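Local coordinates for protein enterotoxin-like toxin X (Staphylococcus aureus, PDB 5U75) that binds sialylated glycans on neutrophil surface glycoproteins and thereby inhibits phagocytosis and killing by human neutrophils, at residues D96-R100 / L131-L137; N60-L66 / R81-K87. The contacts are given in a common frame with arbitrary orientation. Numbering follows the deposited sequence.

Contact 1 (D96-R100 / L131-L137); sequences DHIIR and LESHKEL. With GAL (beta-D-galactopyranose), chain B; FUC (alpha-L-fucopyranose), chain C.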
ATOM      1  N   ASP A  96       1.961  -4.173  -4.829  1.00 15.70           N
ATOM      2  CA  ASP A  96       1.901  -2.688  -4.869  1.00 15.09           C
ATOM      3  C   ASP A  96       0.458  -2.172  -4.829  1.00 15.10           C
ATOM      4  O   ASP A  96       0.108  -1.293  -4.041  1.00 14.96           O
ATOM      5  CB  ASP A  96       2.664  -2.175  -6.101  1.00 15.78           C
ATOM      6  CG  ASP A  96       2.516  -0.685  -6.311  1.00 16.57           C
ATOM      7  OD1 ASP A  96       3.066   0.121  -5.512  1.00 17.24           O
ATOM      8  OD2 ASP A  96       1.828  -0.328  -7.284  1.00 16.67           O
ATOM      9  N   HIS A  97      -0.409  -2.760  -5.644  1.00 14.20           N
ATOM     10  CA  HIS A  97      -1.796  -2.356  -5.677  1.00 13.91           C
ATOM     11  C   HIS A  97      -2.493  -2.513  -4.344  1.00 13.68           C
ATOM     12  O   HIS A  97      -3.091  -1.570  -3.830  1.00 13.24           O
ATOM     13  CB  HIS A  97      -2.616  -3.116  -6.734  1.00 14.49           C
ATOM     14  CG  HIS A  97      -4.019  -2.637  -6.800  1.00 15.28           C
ATOM     15  ND1 HIS A  97      -4.381  -1.531  -7.533  1.00 15.91           N
ATOM     16  CD2 HIS A  97      -5.122  -3.016  -6.113  1.00 15.75           C
ATOM     17  CE1 HIS A  97      -5.663  -1.282  -7.341  1.00 16.68           C
ATOM     18  NE2 HIS A  97      -6.133  -2.164  -6.473  1.00 16.87           N
ATOM     19  N   ILE A  98      -2.418  -3.723  -3.804  1.00 13.37           N
ATOM     20  CA  ILE A  98      -3.131  -4.046  -2.567  1.00 13.58           C
ATOM     21  C   ILE A  98      -2.598  -3.216  -1.396  1.00 13.59           C
ATOM     22  O   ILE A  98      -3.372  -2.708  -0.583  1.00 13.53           O
ATOM     23  CB  ILE A  98      -3.050  -5.563  -2.263  1.00 13.91           C
ATOM     24  CG1 ILE A  98      -3.770  -6.345  -3.377  1.00 14.29           C
ATOM     25  CG2 ILE A  98      -3.637  -5.875  -0.889  1.00 14.31           C
ATOM     26  CD1 ILE A  98      -3.531  -7.839  -3.347  1.00 13.89           C
ATOM     27  N   ILE A  99      -1.276  -3.054  -1.336  1.00 13.65           N
ATOM     28  CA  ILE A  99      -0.675  -2.227  -0.305  1.00 13.63           C
ATOM     29  C   ILE A  99      -1.171  -0.789  -0.388  1.00 13.41           C
ATOM     30  O   ILE A  99      -1.585  -0.233   0.629  1.00 14.02           O
ATOM     31  CB  ILE A  99       0.859  -2.283  -0.340  1.00 13.59           C
ATOM     32  CG1 ILE A  99       1.314  -3.657   0.148  1.00 13.44           C
ATOM     33  CG2 ILE A  99       1.475  -1.181   0.527  1.00 13.96           C
ATOM     34  CD1 ILE A  99       2.760  -3.969  -0.175  1.00 13.58           C
ATOM     35  N   ARG A 100      -1.141  -0.184  -1.567  1.00 13.37           N
ATOM     36  CA  ARG A 100      -1.588   1.216  -1.673  1.00 14.18           C
ATOM     37  C   ARG A 100      -3.078   1.354  -1.408  1.00 14.40           C
ATOM     38  O   ARG A 100      -3.506   2.343  -0.806  1.00 14.19           O
ATOM     39  CB  ARG A 100      -1.181   1.839  -3.006  1.00 14.14           C
ATOM     40  CG  ARG A 100       0.306   1.824  -3.231  1.00 14.58           C
ATOM     41  CD  ARG A 100       0.773   2.912  -4.179  1.00 14.28           C
ATOM     42  NE  ARG A 100       2.015   2.553  -4.819  1.00 14.48           N
ATOM     43  CZ  ARG A 100       2.813   3.371  -5.505  1.00 15.13           C
ATOM     44  NH1 ARG A 100       2.553   4.668  -5.603  1.00 14.49           N
ATOM     45  NH2 ARG A 100       3.900   2.875  -6.076  1.00 15.71           N
ATOM     46  N   LEU A 131       8.441   1.390  -2.830  1.00 16.67           N
ATOM     47  CA  LEU A 131       7.351   1.992  -3.532  1.00 16.42           C
ATOM     48  C   LEU A 131       7.308   3.478  -3.226  1.00 16.75           C
ATOM     49  O   LEU A 131       6.850   3.896  -2.157  1.00 15.85           O
ATOM     50  CB  LEU A 131       6.027   1.342  -3.121  1.00 16.74           C
ATOM     51  CG  LEU A 131       6.016  -0.189  -3.071  1.00 17.30           C
ATOM     52  CD1 LEU A 131       4.646  -0.615  -2.571  1.00 18.09           C
ATOM     53  CD2 LEU A 131       6.321  -0.820  -4.420  1.00 17.00           C
ATOM     54  N   GLU A 132       7.737   4.277  -4.194  1.00 16.88           N
ATOM     55  CA  GLU A 132       7.717   5.729  -4.044  1.00 17.57           C
ATOM     56  C   GLU A 132       6.292   6.256  -4.180  1.00 18.40           C
ATOM     57  O   GLU A 132       5.662   6.088  -5.229  1.00 19.42           O
ATOM     58  CB  GLU A 132       8.639   6.369  -5.082  1.00 18.52           C
ATOM     59  CG  GLU A 132      10.071   5.923  -4.995  1.00 19.49           C
ATOM     60  CD  GLU A 132      10.971   6.739  -5.906  1.00 22.21           C
ATOM     61  OE1 GLU A 132      11.191   7.917  -5.568  1.00 22.43           O
ATOM     62  OE2 GLU A 132      11.435   6.208  -6.942  1.00 22.08           O
ATOM     63  N   SER A 133       5.788   6.926  -3.136  1.00 17.36           N
ATOM     64  CA  SER A 133       4.367   7.224  -3.039  1.00 17.62           C
ATOM     65  C   SER A 133       3.851   8.324  -3.945  1.00 17.16           C
ATOM     66  O   SER A 133       2.668   8.433  -4.151  1.00 17.18           O
ATOM     67  CB  SER A 133       3.977   7.550  -1.596  1.00 18.44           C
ATOM     68  OG  SER A 133       4.572   8.771  -1.175  1.00 18.20           O
ATOM     69  N   HIS A 134       4.746   9.170  -4.441  1.00 19.01           N
ATOM     70  CA  HIS A 134       4.359  10.356  -5.198  1.00 20.08           C
ATOM     71  C   HIS A 134       4.022  10.067  -6.672  1.00 21.48           C
ATOM     72  O   HIS A 134       3.556  10.967  -7.386  1.00 21.75           O
ATOM     73  CB  HIS A 134       5.477  11.417  -5.101  1.00 19.81           C
ATOM     74  CG  HIS A 134       6.732  11.048  -5.817  1.00 20.46           C
ATOM     75  ND1 HIS A 134       7.691  10.215  -5.282  1.00 19.88           N
ATOM     76  CD2 HIS A 134       7.181  11.395  -7.048  1.00 20.39           C
ATOM     77  CE1 HIS A 134       8.687  10.090  -6.136  1.00 20.66           C
ATOM     78  NE2 HIS A 134       8.392  10.785  -7.222  1.00 20.32           N
ATOM     79  N   LYS A 135       4.245   8.831  -7.119  1.00 21.22           N
ATOM     80  CA  LYS A 135       4.024   8.455  -8.497  1.00 21.67           C
ATOM     81  C   LYS A 135       3.611   6.982  -8.572  1.00 22.36           C
ATOM     82  O   LYS A 135       3.765   6.238  -7.607  1.00 20.28           O
ATOM     83  CB  LYS A 135       5.301   8.694  -9.322  1.00 22.03           C
ATOM     84  CG  LYS A 135       6.517   7.911  -8.869  1.00 22.55           C
ATOM     85  CD  LYS A 135       7.772   8.219  -9.664  1.00 23.02           C
ATOM     86  CE  LYS A 135       8.927   7.348  -9.202  1.00 24.01           C
ATOM     87  NZ  LYS A 135      10.238   7.696  -9.817  1.00 24.67           N
ATOM     88  N   GLU A 136       3.115   6.575  -9.735  1.00 22.52           N
ATOM     89  CA  GLU A 136       2.719   5.182  -9.951  1.00 22.91           C
ATOM     90  C   GLU A 136       3.936   4.265  -9.948  1.00 20.68           C
ATOM     91  O   GLU A 136       5.060   4.695 -10.156  1.00 19.41           O
ATOM     92  CB  GLU A 136       1.945   5.049 -11.278  1.00 24.21           C
ATOM     93  CG  GLU A 136       0.635   5.798 -11.273  1.00 26.49           C
ATOM     94  CD  GLU A 136      -0.126   5.687 -12.590  1.00 30.74           C
ATOM     95  OE1 GLU A 136      -0.214   4.572 -13.139  1.00 28.34           O
ATOM     96  OE2 GLU A 136      -0.649   6.721 -13.068  1.00 32.95           O
ATOM     97  N   LEU A 137       3.716   2.977  -9.686  1.00 20.17           N
ATOM     98  CA  LEU A 137       4.768   1.981  -9.886  1.00 19.20           C
ATOM     99  C   LEU A 137       5.262   2.045 -11.329  1.00 20.01           C
ATOM    100  O   LEU A 137       4.444   2.116 -12.256  1.00 20.78           O
ATOM    101  CB  LEU A 137       4.204   0.577  -9.638  1.00 19.04           C
ATOM    102  CG  LEU A 137       5.139  -0.623  -9.720  1.00 18.85           C
ATOM    103  CD1 LEU A 137       6.138  -0.628  -8.584  1.00 19.09           C
ATOM    104  CD2 LEU A 137       4.317  -1.915  -9.716  1.00 18.75           C
TER
HETATM  105  C1  GAL B   2      14.115   1.135  -9.133  1.00 23.65           C
HETATM  106  C2  GAL B   2      15.154   0.481  -8.239  1.00 22.83           C
HETATM  107  C3  GAL B   2      14.538   0.074  -6.899  1.00 21.42           C
HETATM  108  C4  GAL B   2      13.859   1.297  -6.274  1.00 21.77           C
HETATM  109  C5  GAL B   2      12.846   1.919  -7.224  1.00 21.68           C
HETATM  110  C6  GAL B   2      12.207   3.147  -6.588  1.00 20.67           C
HETATM  111  O2  GAL B   2      15.734  -0.650  -8.884  1.00 21.57           O
HETATM  112  O3  GAL B   2      15.573  -0.464  -6.059  1.00 20.52           O
HETATM  113  O4  GAL B   2      14.874   2.227  -5.910  1.00 22.03           O
HETATM  114  O5  GAL B   2      13.465   2.241  -8.474  1.00 23.79           O
HETATM  115  O6  GAL B   2      11.223   3.745  -7.433  1.00 19.60           O
HETATM  116  C1  FUC C   4      14.886   5.415 -10.739  1.00 30.22           C
HETATM  117  C2  FUC C   4      14.325   6.451  -9.768  1.00 30.23           C
HETATM  118  C3  FUC C   4      14.327   5.916  -8.343  1.00 30.16           C
HETATM  119  C4  FUC C   4      15.722   5.472  -7.953  1.00 31.25           C
HETATM  120  C5  FUC C   4      16.192   4.418  -8.949  1.00 29.59           C
HETATM  121  C6  FUC C   4      17.593   3.913  -8.657  1.00 29.11           C
HETATM  122  O2  FUC C   4      12.981   6.779 -10.110  1.00 32.86           O
HETATM  123  O3  FUC C   4      13.828   6.926  -7.461  1.00 29.80           O
HETATM  124  O4  FUC C   4      16.589   6.615  -7.950  1.00 32.96           O
HETATM  125  O5  FUC C   4      16.146   4.923 -10.284  1.00 28.47           O
HETATM  126  O   HOH W   1       6.099   4.415  -7.440  1.00 17.82           O

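Contact 2 (N60-L66 / R81-K87); sequences NQVRIHL and RNITLNK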
ATOM      1  N   ASN A  60      -2.948 -21.575   4.786  1.00 24.80           N
ATOM      2  CA  ASN A  60      -2.583 -21.030   3.470  1.00 25.48           C
ATOM      3  C   ASN A  60      -2.644 -19.489   3.374  1.00 22.64           C
ATOM      4  O   ASN A  60      -2.627 -18.958   2.269  1.00 20.40           O
ATOM      5  CB  ASN A  60      -3.471 -21.646   2.374  1.00 29.17           C
ATOM      6  CG  ASN A  60      -4.930 -21.265   2.524  1.00 35.65           C
ATOM      7  OD1 ASN A  60      -5.334 -20.731   3.564  1.00 39.15           O
ATOM      8  ND2 ASN A  60      -5.739 -21.553   1.497  1.00 39.51           N
ATOM      9  N   GLN A  61      -2.758 -18.799   4.506  1.00 20.66           N
ATOM     10  CA  GLN A  61      -2.815 -17.329   4.526  1.00 20.27           C
ATOM     11  C   GLN A  61      -1.651 -16.727   5.277  1.00 18.57           C
ATOM     12  O   GLN A  61      -1.090 -17.346   6.151  1.00 18.43           O
ATOM     13  CB  GLN A  61      -4.096 -16.832   5.208  1.00 20.69           C
ATOM     14  CG  GLN A  61      -5.360 -17.134   4.453  1.00 22.42           C
ATOM     15  CD  GLN A  61      -6.575 -16.602   5.179  1.00 22.67           C
ATOM     16  OE1 GLN A  61      -6.809 -16.934   6.343  1.00 24.97           O
ATOM     17  NE2 GLN A  61      -7.338 -15.770   4.512  1.00 23.86           N
ATOM     18  N   VAL A  62      -1.319 -15.488   4.926  1.00 17.66           N
ATOM     19  CA  VAL A  62      -0.399 -14.664   5.693  1.00 17.82           C
ATOM     20  C   VAL A  62      -1.083 -13.348   5.973  1.00 16.75           C
ATOM     21  O   VAL A  62      -1.975 -12.954   5.223  1.00 16.14           O
ATOM     22  CB  VAL A  62       0.927 -14.388   4.942  1.00 18.63           C
ATOM     23  CG1 VAL A  62       1.702 -15.681   4.767  1.00 20.38           C
ATOM     24  CG2 VAL A  62       0.710 -13.725   3.602  1.00 18.73           C
ATOM     25  N   ARG A  63      -0.651 -12.676   7.037  1.00 16.31           N
ATOM     26  CA  ARG A  63      -1.086 -11.328   7.349  1.00 16.12           C
ATOM     27  C   ARG A  63       0.153 -10.454   7.381  1.00 16.89           C
ATOM     28  O   ARG A  63       1.098 -10.736   8.109  1.00 17.07           O
ATOM     29  CB  ARG A  63      -1.801 -11.251   8.684  1.00 16.66           C
ATOM     30  CG  ARG A  63      -2.370  -9.862   8.957  1.00 16.84           C
ATOM     31  CD  ARG A  63      -3.493  -9.926   9.968  1.00 17.36           C
ATOM     32  NE  ARG A  63      -4.662 -10.631   9.402  1.00 17.32           N
ATOM     33  CZ  ARG A  63      -5.466 -11.484  10.061  1.00 17.84           C
ATOM     34  NH1 ARG A  63      -5.273 -11.815  11.339  1.00 17.81           N
ATOM     35  NH2 ARG A  63      -6.481 -12.028   9.419  1.00 18.07           N
ATOM     36  N   ILE A  64       0.135  -9.408   6.566  1.00 16.18           N
ATOM     37  CA  ILE A  64       1.252  -8.487   6.438  1.00 15.68           C
ATOM     38  C   ILE A  64       0.831  -7.168   7.065  1.00 15.57           C
ATOM     39  O   ILE A  64      -0.108  -6.515   6.601  1.00 15.39           O
ATOM     40  CB  ILE A  64       1.643  -8.337   4.966  1.00 16.01           C
ATOM     41  CG1 ILE A  64       2.075  -9.700   4.410  1.00 17.47           C
ATOM     42  CG2 ILE A  64       2.704  -7.250   4.788  1.00 16.93           C
ATOM     43  CD1 ILE A  64       2.104  -9.713   2.911  1.00 18.23           C
ATOM     44  N   HIS A  65       1.508  -6.800   8.150  1.00 15.42           N
ATOM     45  CA  HIS A  65       1.174  -5.567   8.862  1.00 16.21           C
ATOM     46  C   HIS A  65       1.884  -4.371   8.240  1.00 15.91           C
ATOM     47  O   HIS A  65       3.055  -4.471   7.867  1.00 16.44           O
ATOM     48  CB  HIS A  65       1.506  -5.701  10.339  1.00 17.38           C
ATOM     49  CG  HIS A  65       0.678  -6.740  11.009  1.00 18.24           C
ATOM     50  ND1 HIS A  65      -0.590  -6.482  11.478  1.00 18.88           N
ATOM     51  CD2 HIS A  65       0.893  -8.061  11.205  1.00 19.93           C
ATOM     52  CE1 HIS A  65      -1.102  -7.590  11.983  1.00 20.07           C
ATOM     53  NE2 HIS A  65      -0.226  -8.564  11.824  1.00 19.79           N
ATOM     54  N   LEU A  66       1.137  -3.289   8.092  1.00 16.02           N
ATOM     55  CA  LEU A  66       1.649  -2.008   7.609  1.00 16.36           C
ATOM     56  C   LEU A  66       2.000  -1.215   8.865  1.00 17.25           C
ATOM     57  O   LEU A  66       1.117  -0.899   9.664  1.00 16.95           O
ATOM     58  CB  LEU A  66       0.611  -1.300   6.759  1.00 16.78           C
ATOM     59  CG  LEU A  66       0.537  -1.766   5.292  1.00 17.55           C
ATOM     60  CD1 LEU A  66       0.365  -3.260   5.109  1.00 17.69           C
ATOM     61  CD2 LEU A  66      -0.565  -1.013   4.578  1.00 18.64           C
ATOM     62  N   ARG A  81      -3.134  -0.714   9.816  1.00 16.25           N
ATOM     63  CA  ARG A  81      -3.720  -1.421   8.678  1.00 15.96           C
ATOM     64  C   ARG A  81      -2.907  -2.672   8.429  1.00 14.88           C
ATOM     65  O   ARG A  81      -1.733  -2.754   8.780  1.00 13.66           O
ATOM     66  CB  ARG A  81      -3.716  -0.550   7.425  1.00 16.08           C
ATOM     67  CG  ARG A  81      -4.595   0.694   7.483  1.00 16.56           C
ATOM     68  CD  ARG A  81      -6.074   0.363   7.547  1.00 17.27           C
ATOM     69  NE  ARG A  81      -6.924   1.548   7.486  1.00 17.00           N
ATOM     70  CZ  ARG A  81      -7.225   2.361   8.506  1.00 18.12           C
ATOM     71  NH1 ARG A  81      -6.727   2.178   9.711  1.00 18.87           N
ATOM     72  NH2 ARG A  81      -8.035   3.400   8.303  1.00 19.15           N
ATOM     73  N   ASN A  82      -3.551  -3.677   7.849  1.00 14.29           N
ATOM     74  CA  ASN A  82      -2.861  -4.896   7.494  1.00 14.22           C
ATOM     75  C   ASN A  82      -3.572  -5.572   6.336  1.00 14.34           C
ATOM     76  O   ASN A  82      -4.752  -5.289   6.073  1.00 13.88           O
ATOM     77  CB  ASN A  82      -2.716  -5.837   8.716  1.00 14.44           C
ATOM     78  CG  ASN A  82      -4.040  -6.218   9.355  1.00 15.42           C
ATOM     79  OD1 ASN A  82      -4.891  -6.840   8.721  1.00 15.83           O
ATOM     80  ND2 ASN A  82      -4.206  -5.880  10.625  1.00 15.66           N
ATOM     81  N   ILE A  83      -2.843  -6.413   5.621  1.00 13.92           N
ATOM     82  CA  ILE A  83      -3.408  -7.107   4.479  1.00 14.29           C
ATOM     83  C   ILE A  83      -3.290  -8.605   4.694  1.00 14.59           C
ATOM     84  O   ILE A  83      -2.263  -9.106   5.128  1.00 14.12           O
ATOM     85  CB  ILE A  83      -2.829  -6.629   3.132  1.00 15.08           C
ATOM     86  CG1 ILE A  83      -1.326  -6.927   3.011  1.00 15.21           C
ATOM     87  CG2 ILE A  83      -3.127  -5.130   2.970  1.00 14.86           C
ATOM     88  CD1 ILE A  83      -0.712  -6.488   1.698  1.00 16.15           C
ATOM     89  N   THR A  84      -4.383  -9.301   4.411  1.00 14.68           N
ATOM     90  CA  THR A  84      -4.472 -10.740   4.612  1.00 15.10           C
ATOM     91  C   THR A  84      -4.539 -11.380   3.233  1.00 15.76           C
ATOM     92  O   THR A  84      -5.494 -11.141   2.487  1.00 15.84           O
ATOM     93  CB  THR A  84      -5.699 -11.109   5.467  1.00 15.46           C
ATOM     94  OG1 THR A  84      -5.634 -10.430   6.732  1.00 15.62           O
ATOM     95  CG2 THR A  84      -5.734 -12.617   5.727  1.00 16.19           C
ATOM     96  N   LEU A  85      -3.528 -12.195   2.909  1.00 15.62           N
ATOM     97  CA  LEU A  85      -3.355 -12.736   1.562  1.00 17.93           C
ATOM     98  C   LEU A  85      -3.152 -14.242   1.577  1.00 16.82           C
ATOM     99  O   LEU A  85      -2.663 -14.800   2.560  1.00 17.70           O
ATOM    100  CB  LEU A  85      -2.127 -12.119   0.887  1.00 18.36           C
ATOM    101  CG  LEU A  85      -1.975 -10.594   0.862  1.00 19.48           C
ATOM    102  CD1 LEU A  85      -0.632 -10.256   0.237  1.00 20.02           C
ATOM    103  CD2 LEU A  85      -3.107  -9.963   0.083  1.00 20.01           C
ATOM    104  N   ASN A  86      -3.479 -14.883   0.468  1.00 17.17           N
ATOM    105  CA  ASN A  86      -3.084 -16.282   0.273  1.00 19.13           C
ATOM    106  C   ASN A  86      -1.575 -16.409   0.078  1.00 19.52           C
ATOM    107  O   ASN A  86      -0.941 -15.502  -0.487  1.00 17.38           O
ATOM    108  CB  ASN A  86      -3.841 -16.892  -0.905  1.00 21.41           C
ATOM    109  CG  ASN A  86      -5.327 -17.033  -0.611  1.00 23.52           C
ATOM    110  OD1 ASN A  86      -5.742 -17.042   0.545  1.00 23.92           O
ATOM    111  ND2 ASN A  86      -6.127 -17.126  -1.654  1.00 25.85           N
ATOM    112  N   LYS A  87      -1.020 -17.504   0.607  1.00 18.82           N
ATOM    113  CA  LYS A  87       0.360 -17.913   0.333  1.00 20.46           C
ATOM    114  C   LYS A  87       0.488 -18.331  -1.122  1.00 20.30           C
ATOM    115  O   LYS A  87      -0.064 -19.352  -1.546  1.00 20.87           O
ATOM    116  CB  LYS A  87       0.805 -19.067   1.239  1.00 22.09           C
ATOM    117  CG  LYS A  87       1.113 -18.656   2.659  1.00 23.52           C
ATOM    118  CD  LYS A  87       1.442 -19.869   3.519  1.00 24.44           C
ATOM    119  CE  LYS A  87       1.505 -19.507   4.992  1.00 25.30           C
ATOM    120  NZ  LYS A  87       1.911 -20.716   5.778  1.00 25.44           N
TER
HETATM  121  O   HOH W   2      -6.733 -14.795   1.881  1.00 36.05           O
HETATM  122  O   HOH W   3      -2.073  -4.201  11.883  1.00 19.81           O
HETATM  123  O   HOH W   4      -0.655  -1.891  11.551  1.00 20.15           O

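Contact 1 (D96-R100 / L131-L137)
A buried, largely polar contact joins helix 92-104 to the end of strand 128-132 and the turn that follows it. Arg100 is its polar centre: the long side chain spans the gap from the helix and its guanidinium can serve several acceptors. NH1 of Arg100 donates to Lys135 O (2.8 Å), while Arg100 NH2 donates to water 1 (3.0 Å), which lies 2.8 Å from Glu132 O. Asp96, four residues back, forms a salt bridge, its OD1 accepting from Arg100 NE (2.7 Å) and Arg100 NH2 (2.9 Å). In this beta-grasp domain the helix packs across the mixed sheet. Leu131 CD1 lies 3.4 Å from Asp96 OD1 and Leu137 CB 3.5 Å from Asp96 OD2, so two leucines pack against the ion pair. Glu132 to Lys135 make a type I turn within the probable sialic acid-binding motif. On its outer side Glu132 OE2 accepts from galactose O6 (2.5 Å) and fucose O3 (2.6 Å), and Lys135 NZ donates to fucose O2 (2.9 Å). Tyr109 OH is also hydrogen-bonded to Arg100 NH1 and Ser133 O.

Contact 2 (N60-L66 / R81-K87)
Strands 61-66 and 81-86 run antiparallel, their axes 4.6 Å apart at closest approach and their directions 155° apart. Val62 N donates to Leu85 O (2.8 Å) and Leu85 N to Val62 O (2.9 Å); in the next hydrogen-bonded pair Ile64 N donates to Ile83 O (2.8 Å) and Ile83 N to Ile64 O (2.9 Å). Beyond the strand end, Lys87 N donates to Asn60 O (2.7 Å). Val62, Ile64, Leu66, Ile83 and Leu85 put branched apolar side chains on one face, where Ile64 CD1 meets Leu85 CD1 at 3.9 Å and helix 92-104 packs against Leu66, Ile83 and Leu85; Arg81, at its end, turns away to Ser105. The other face, with Arg63, His65, Asn82 and Thr84, is polar. Arg63 NE donates to Thr84 OG1 (2.8 Å): the long arginine reaches its short cross-strand partner, whose OG1 meets the guanidinium edge. Asn82 OD1 accepts from Ser53 N, and Asn82 ND2 shares water 3 with His65 ND1 (3.0 and 2.8 Å). Such two-faced pairing, mainly apolar toward a helix and polar behind, belongs to the beta hairpin 61-72/75-86, the first two strands of the beta-grasp sheet.

In the fold
From the N terminus, contact 2 comes first: it closes the hairpin of strands 61-72 and 75-86, with 14 residues between its segments. The chain then enters helix 92-104, and contact 1 closes a longer excursion of 30 residues, through strand 118-123, back to strand 128-132. The two loops therefore follow in series, neither nested nor crossed. Their centres are about 17 Å apart, yet they touch through the helix: Ile99 CG1 meets Ile83 CD1 at 3.8 Å, and Ile98 CD1 meets Leu85 CD2 at 4.1 Å. Helix 92-104 thus links the hairpin at one edge of the five-stranded sheet to strand 128-132 at the other, beside the glycan site.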